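Local coordinates for HTH-type transcriptional regulator KdgR (Escherichia coli, PDB 1YSP), which represses transcription of the genes for 2-keto-3-deoxygluconate transport and catabolism and of the Entner-Doudoroff aldolase gene, this chain being the repressor's C-terminal IclR-type domain, at residues R73-V76 / K77-E81; M160-T163 / A164-I168. All coordinates share one frame; numbering follows the deposited sequence.

Both contacts are local, between side chains three or four residues apart on one helix, and they sit in separate parts of the IclR-type C-terminal domain, their centres about 27 Å apart. Contact 1 occupies the short helix 73-80, out at the margin of the chain; contact 2 lies midway along the long helix 151-172, which packs against the antiparallel sheet. Each is partly buried. In contact 1 the buried share is Val76 and Leu80, turned to helices 62-69 and 96-109; in contact 2 it is Leu161, Ala164 and Ala165, on strands 123-130 and 136-142. Outward, contact 1 carries mostly charged and polar chains, whereas contact 2 adds a guanidinium stacked on an imidazole.

Contact 1 of 2, residues R73-V76 / K77-E81; sequences RDEV and KQILE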
ATOM      1  N   ARG A  73      14.606  10.108  -2.981  1.00 49.30           N
ATOM      2  CA  ARG A  73      13.992  11.068  -2.067  1.00 49.85           C
ATOM      3  C   ARG A  73      13.815  12.471  -2.682  1.00 49.86           C
ATOM      4  O   ARG A  73      13.125  13.335  -2.113  1.00 49.22           O
ATOM      5  CB  ARG A  73      14.792  11.154  -0.770  1.00 49.83           C
ATOM      6  CG  ARG A  73      13.982  11.689   0.420  1.00 52.62           C
ATOM      7  CD  ARG A  73      13.572  10.587   1.431  1.00 56.60           C
ATOM      8  NE  ARG A  73      12.973   9.411   0.792  1.00 57.29           N
ATOM      9  CZ  ARG A  73      12.565   8.314   1.432  1.00 60.76           C
ATOM     10  NH1 ARG A  73      12.667   8.216   2.762  1.00 61.59           N
ATOM     11  NH2 ARG A  73      12.043   7.301   0.738  1.00 60.84           N
ATOM     12  N   ASP A  74      14.446  12.687  -3.836  1.00 49.29           N
ATOM     13  CA  ASP A  74      14.261  13.932  -4.580  1.00 49.08           C
ATOM     14  C   ASP A  74      13.065  13.858  -5.507  1.00 47.54           C
ATOM     15  O   ASP A  74      12.299  14.816  -5.586  1.00 48.13           O
ATOM     16  CB  ASP A  74      15.548  14.381  -5.301  1.00 49.84           C
ATOM     17  CG  ASP A  74      16.238  15.531  -4.569  1.00 51.24           C
ATOM     18  OD1 ASP A  74      16.011  16.703  -4.951  1.00 55.19           O
ATOM     19  OD2 ASP A  74      16.964  15.284  -3.587  1.00 50.02           O
ATOM     20  N   GLU A  75      12.893  12.717  -6.171  1.00 45.42           N
ATOM     21  CA  GLU A  75      11.637  12.364  -6.812  1.00 43.51           C
ATOM     22  C   GLU A  75      10.435  12.435  -5.836  1.00 41.69           C
ATOM     23  O   GLU A  75       9.403  12.973  -6.197  1.00 39.84           O
ATOM     24  CB  GLU A  75      11.725  10.962  -7.392  1.00 44.91           C
ATOM     25  CG  GLU A  75      12.017  10.886  -8.881  1.00 47.99           C
ATOM     26  CD  GLU A  75      11.268   9.736  -9.511  1.00 50.97           C
ATOM     27  OE1 GLU A  75      11.851   8.982 -10.341  1.00 51.10           O
ATOM     28  OE2 GLU A  75      10.083   9.576  -9.138  1.00 52.33           O
ATOM     29  N   VAL A  76      10.602  11.915  -4.613  1.00 39.63           N
ATOM     30  CA  VAL A  76       9.563  11.983  -3.555  1.00 37.22           C
ATOM     31  C   VAL A  76       9.183  13.435  -3.268  1.00 37.20           C
ATOM     32  O   VAL A  76       8.026  13.803  -3.403  1.00 34.23           O
ATOM     33  CB  VAL A  76       9.977  11.244  -2.232  1.00 37.33           C
ATOM     34  CG1 VAL A  76       9.015  11.602  -1.067  1.00 34.40           C
ATOM     35  CG2 VAL A  76      10.033   9.709  -2.432  1.00 35.00           C
ATOM     36  N   LYS A  77      10.161  14.262  -2.871  1.00 37.41           N
ATOM     37  CA  LYS A  77       9.844  15.651  -2.533  1.00 38.53           C
ATOM     38  C   LYS A  77       9.197  16.364  -3.753  1.00 37.98           C
ATOM     39  O   LYS A  77       8.279  17.155  -3.584  1.00 38.04           O
ATOM     40  CB  LYS A  77      11.070  16.378  -1.945  1.00 38.38           C
ATOM     41  CG  LYS A  77      11.292  16.115  -0.429  1.00 40.30           C
ATOM     42  CD  LYS A  77      12.498  16.919   0.134  1.00 40.09           C
ATOM     43  CE  LYS A  77      12.392  18.410  -0.269  1.00 45.28           C
ATOM     44  NZ  LYS A  77      13.453  19.327   0.286  1.00 44.45           N
ATOM     45  N   GLN A  78       9.631  16.019  -4.960  1.00 39.20           N
ATOM     46  CA  GLN A  78       8.995  16.480  -6.226  1.00 40.66           C
ATOM     47  C   GLN A  78       7.517  16.080  -6.358  1.00 38.85           C
ATOM     48  O   GLN A  78       6.641  16.936  -6.570  1.00 38.68           O
ATOM     49  CB  GLN A  78       9.802  15.988  -7.441  1.00 41.13           C
ATOM     50  CG  GLN A  78       9.128  16.218  -8.806  1.00 44.71           C
ATOM     51  CD  GLN A  78       9.999  15.819 -10.029  1.00 45.53           C
ATOM     52  OE1 GLN A  78      10.645  14.748 -10.061  1.00 51.13           O
ATOM     53  NE2 GLN A  78       9.980  16.679 -11.061  1.00 50.76           N
ATOM     54  N   ILE A  79       7.240  14.780  -6.246  1.00 37.10           N
ATOM     55  CA  ILE A  79       5.857  14.279  -6.264  1.00 35.03           C
ATOM     56  C   ILE A  79       4.996  15.027  -5.212  1.00 33.95           C
ATOM     57  O   ILE A  79       3.894  15.484  -5.494  1.00 33.95           O
ATOM     58  CB  ILE A  79       5.824  12.754  -6.003  1.00 34.29           C
ATOM     59  CG1 ILE A  79       6.522  11.973  -7.134  1.00 35.62           C
ATOM     60  CG2 ILE A  79       4.383  12.273  -5.837  1.00 34.66           C
ATOM     61  CD1 ILE A  79       7.042  10.579  -6.710  1.00 33.96           C
ATOM     62  N   LEU A  80       5.518  15.178  -3.994  1.00 32.74           N
ATOM     63  CA  LEU A  80       4.720  15.745  -2.901  1.00 31.83           C
ATOM     64  C   LEU A  80       4.595  17.279  -2.911  1.00 32.66           C
ATOM     65  O   LEU A  80       3.785  17.860  -2.170  1.00 31.14           O
ATOM     66  CB  LEU A  80       5.278  15.283  -1.561  1.00 30.61           C
ATOM     67  CG  LEU A  80       5.212  13.774  -1.329  1.00 28.27           C
ATOM     68  CD1 LEU A  80       5.918  13.518  -0.005  1.00 30.29           C
ATOM     69  CD2 LEU A  80       3.776  13.318  -1.337  1.00 25.92           C
ATOM     70  N   GLU A  81       5.349  17.928  -3.792  1.00 34.82           N
ATOM     71  CA  GLU A  81       5.306  19.411  -3.888  1.00 36.97           C
ATOM     72  C   GLU A  81       3.919  20.004  -4.046  1.00 36.57           C
ATOM     73  O   GLU A  81       3.583  20.999  -3.400  1.00 37.95           O
ATOM     74  CB  GLU A  81       6.187  19.876  -5.057  1.00 37.08           C
ATOM     75  CG  GLU A  81       7.573  20.191  -4.622  1.00 42.74           C
ATOM     76  CD  GLU A  81       7.673  21.574  -4.012  1.00 48.21           C
ATOM     77  OE1 GLU A  81       8.045  22.520  -4.755  1.00 51.23           O
ATOM     78  OE2 GLU A  81       7.371  21.723  -2.804  1.00 50.12           O
TER
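Helix 73-80 is a short amphipathic helix of about two turns, and its buried stripe is formed by Val76 and Leu80, one turn apart. Their side chains lie next to each other and point the same way, with CG1 of Val76 3.8 Å from CD1 of Leu80. Val76 swings CG1 anti to its own backbone N (chi1 168°), which brings that methyl forward to Leu80. Beyond the pair, Val76 rests on Leu100 and Leu80 on Leu99 and Leu68, so the stripe ties this helix to helices 96-109 and 62-69 of the IclR-type effector-binding domain, a member of the GAF clan.

Four i to i+4 backbone bonds hold the turns together. The first, from Lys77 N to Arg73 O, is long at 3.2 Å. Further along they tighten: Ile79 N reaches Glu75 O at 2.8 Å, and Leu80 N reaches Val76 O at 2.9 Å.

Ile79 folds back over the same turn, its CG1 3.2 Å from Glu75 O. Its CD1 is 4.0 Å from OE2 of Glu75, whose chain crosses it at a slant and also makes a long, weak ion pair with Arg71. Toward solvent, Lys77 lays CB and CG beside the Arg73 carbonyl, while its NZ stays 6.4 Å from OD1 of Asp74, too far for a direct ion pair. Arg73 sends its guanidinium to Asp104 on helix 96-109, making a salt bridge through NH1 at the start of helix 73-80.

Contact 2 of 2, residues M160-T163 / A164-I168; sequences MLHT and AARKI. With SO4 (sulfate ion), chain B.
Arg166 turns back along helix 151-172 and lays its guanidinium over one face of the His162 ring, the planes 28° apart and the centres 4.2 Å from each other. NH2 sits above the ring toward its rim, 3.8 Å from ND1 of His162. A bend at chi2 (149°) helps bring the group back one turn; a second conformer of Arg166 was modelled, so the stack describes one of two poses and its fine geometry is uncertain.

The tight side faces the sheet. There Ala164 meets Leu140, Ala165 meets Val127, and Leu161 touches Leu140 and Ile142 of strand 136-142 and Val127 of strand 123-130; the small alanine side chains are consistent with a close approach of the helix to the sheet of this IclR-type domain. Ala165 N bonds to Leu161 O at 2.8 Å.

Thr163 and Lys167 occupy the looser, exposed side, lying alongside each other with Thr163 CG2 4.2 Å from Lys167 NZ. Thr163 OG1 bonds back to Ala159 O, and the extended Lys167 chain gives a weak bond from NZ to O3 of a sulfate at 3.5 Å, an ion probably from the crystallisation liquor. In this Arg166 conformer, whose closest approach is doubtful, the guanidinium's positive charge would probably disfavour protonation of the His162 ring.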
ATOM      1  N   MET A 160       1.986 -13.144   4.235  1.00 26.96           N
ATOM      2  CA  MET A 160       1.188 -13.575   3.060  1.00 28.51           C
ATOM      3  C   MET A 160       1.189 -12.529   1.927  1.00 27.17           C
ATOM      4  O   MET A 160       1.157 -12.882   0.737  1.00 25.69           O
ATOM      5  CB  MET A 160      -0.259 -13.859   3.431  1.00 27.17           C
ATOM      6  CG  MET A 160      -0.441 -15.053   4.398  1.00 30.08           C
ATOM      7  SD  MET A 160      -2.193 -15.226   4.819  1.00 35.73           S
ATOM      8  CE  MET A 160      -2.387 -14.026   6.101  1.00 29.79           C
ATOM      9  N   LEU A 161       1.147 -11.240   2.292  1.00 24.35           N
ATOM     10  CA  LEU A 161       1.302 -10.162   1.259  1.00 23.27           C
ATOM     11  C   LEU A 161       2.639 -10.311   0.505  1.00 23.82           C
ATOM     12  O   LEU A 161       2.675 -10.176  -0.728  1.00 23.36           O
ATOM     13  CB  LEU A 161       1.232  -8.771   1.939  1.00 22.41           C
ATOM     14  CG  LEU A 161      -0.181  -8.334   2.224  1.00 21.69           C
ATOM     15  CD1 LEU A 161      -0.131  -7.074   3.146  1.00 24.98           C
ATOM     16  CD2 LEU A 161      -0.952  -8.020   0.942  1.00 22.69           C
ATOM     17  N   HIS A 162       3.723 -10.513   1.244  1.00 24.43           N
ATOM     18  CA  HIS A 162       5.057 -10.638   0.647  1.00 26.92           C
ATOM     19  C   HIS A 162       5.129 -11.821  -0.317  1.00 27.29           C
ATOM     20  O   HIS A 162       5.652 -11.702  -1.438  1.00 27.85           O
ATOM     21  CB  HIS A 162       6.123 -10.761   1.711  1.00 28.01           C
ATOM     22  CG  HIS A 162       6.583  -9.441   2.250  1.00 30.69           C
ATOM     23  ND1 HIS A 162       6.787  -8.335   1.443  1.00 35.48           N
ATOM     24  CD2 HIS A 162       6.924  -9.061   3.502  1.00 34.91           C
ATOM     25  CE1 HIS A 162       7.202  -7.326   2.187  1.00 34.81           C
ATOM     26  NE2 HIS A 162       7.295  -7.738   3.437  1.00 35.76           N
ATOM     27  N   THR A 163       4.586 -12.951   0.092  1.00 28.08           N
ATOM     28  CA  THR A 163       4.464 -14.113  -0.854  1.00 29.04           C
ATOM     29  C   THR A 163       3.723 -13.762  -2.124  1.00 28.32           C
ATOM     30  O   THR A 163       4.226 -14.003  -3.248  1.00 29.29           O
ATOM     31  CB  THR A 163       3.788 -15.311  -0.139  1.00 29.85           C
ATOM     32  OG1 THR A 163       4.547 -15.594   1.036  1.00 28.10           O
ATOM     33  CG2 THR A 163       3.716 -16.564  -1.062  1.00 29.39           C
ATOM     34  N   ALA A 164       2.533 -13.187  -1.974  1.00 26.97           N
ATOM     35  CA  ALA A 164       1.713 -12.784  -3.114  1.00 27.03           C
ATOM     36  C   ALA A 164       2.458 -11.793  -4.017  1.00 27.96           C
ATOM     37  O   ALA A 164       2.556 -11.992  -5.258  1.00 26.82           O
ATOM     38  CB  ALA A 164       0.391 -12.153  -2.614  1.00 26.10           C
ATOM     39  N   ALA A 165       3.025 -10.736  -3.402  1.00 27.25           N
ATOM     40  CA  ALA A 165       3.769  -9.724  -4.170  1.00 27.17           C
ATOM     41  C   ALA A 165       5.000 -10.284  -4.899  1.00 28.16           C
ATOM     42  O   ALA A 165       5.284  -9.883  -6.026  1.00 27.70           O
ATOM     43  CB  ALA A 165       4.178  -8.566  -3.255  1.00 26.65           C
ATOM     44  N   ARG A 166       5.737 -11.175  -4.244  1.00 28.89           N
ATOM     45  CA  ARG A 166       6.910 -11.730  -4.876  0.50 30.33           C
ATOM     46  C   ARG A 166       6.556 -12.531  -6.126  1.00 29.94           C
ATOM     47  O   ARG A 166       7.258 -12.431  -7.139  1.00 29.03           O
ATOM     48  CB  ARG A 166       7.729 -12.506  -3.871  0.50 30.35           C
ATOM     49  CG  ARG A 166       8.607 -11.563  -3.061  0.50 34.02           C
ATOM     50  CD  ARG A 166       8.844 -12.071  -1.673  0.50 38.48           C
ATOM     51  NE  ARG A 166       9.546 -11.085  -0.853  0.50 41.54           N
ATOM     52  CZ  ARG A 166       9.445 -10.995   0.471  0.50 42.10           C
ATOM     53  NH1 ARG A 166       8.657 -11.828   1.137  0.50 43.31           N
ATOM     54  NH2 ARG A 166      10.124 -10.063   1.134  0.50 42.79           N
ATOM     55  N   LYS A 167       5.443 -13.270  -6.072  1.00 29.63           N
ATOM     56  CA  LYS A 167       4.945 -14.005  -7.256  1.00 29.05           C
ATOM     57  C   LYS A 167       4.545 -13.036  -8.378  1.00 29.22           C
ATOM     58  O   LYS A 167       4.961 -13.186  -9.561  1.00 28.43           O
ATOM     59  CB  LYS A 167       3.796 -14.967  -6.864  1.00 28.98           C
ATOM     60  CG  LYS A 167       4.222 -16.100  -5.902  1.00 30.29           C
ATOM     61  CD  LYS A 167       3.036 -17.108  -5.652  1.00 28.47           C
ATOM     62  CE  LYS A 167       3.529 -18.374  -4.967  1.00 33.10           C
ATOM     63  NZ  LYS A 167       2.361 -18.966  -4.214  1.00 38.03           N
ATOM     64  N   ILE A 168       3.777 -12.006  -8.035  1.00 27.94           N
ATOM     65  CA  ILE A 168       3.383 -11.004  -9.049  1.00 28.13           C
ATOM     66  C   ILE A 168       4.613 -10.347  -9.718  1.00 28.38           C
ATOM     67  O   ILE A 168       4.657 -10.191 -10.957  1.00 28.02           O
ATOM     68  CB  ILE A 168       2.508  -9.887  -8.452  1.00 27.29           C
ATOM     69  CG1 ILE A 168       1.199 -10.449  -7.856  1.00 28.63           C
ATOM     70  CG2 ILE A 168       2.174  -8.800  -9.521  1.00 29.07           C
ATOM     71  CD1 ILE A 168       0.411  -9.352  -6.967  1.00 26.98           C
TER
HETATM   72  S   SO4 B 180      -1.237 -19.880  -6.604  0.50 15.72           S
HETATM   73  O1  SO4 B 180      -1.651 -21.266  -6.326  1.00 36.51           O
HETATM   74  O2  SO4 B 180      -1.624 -18.988  -5.457  1.00 40.16           O
HETATM   75  O3  SO4 B 180       0.157 -19.846  -6.744  1.00 26.88           O
HETATM   76  O4  SO4 B 180      -1.884 -19.382  -7.856  1.00 35.69           O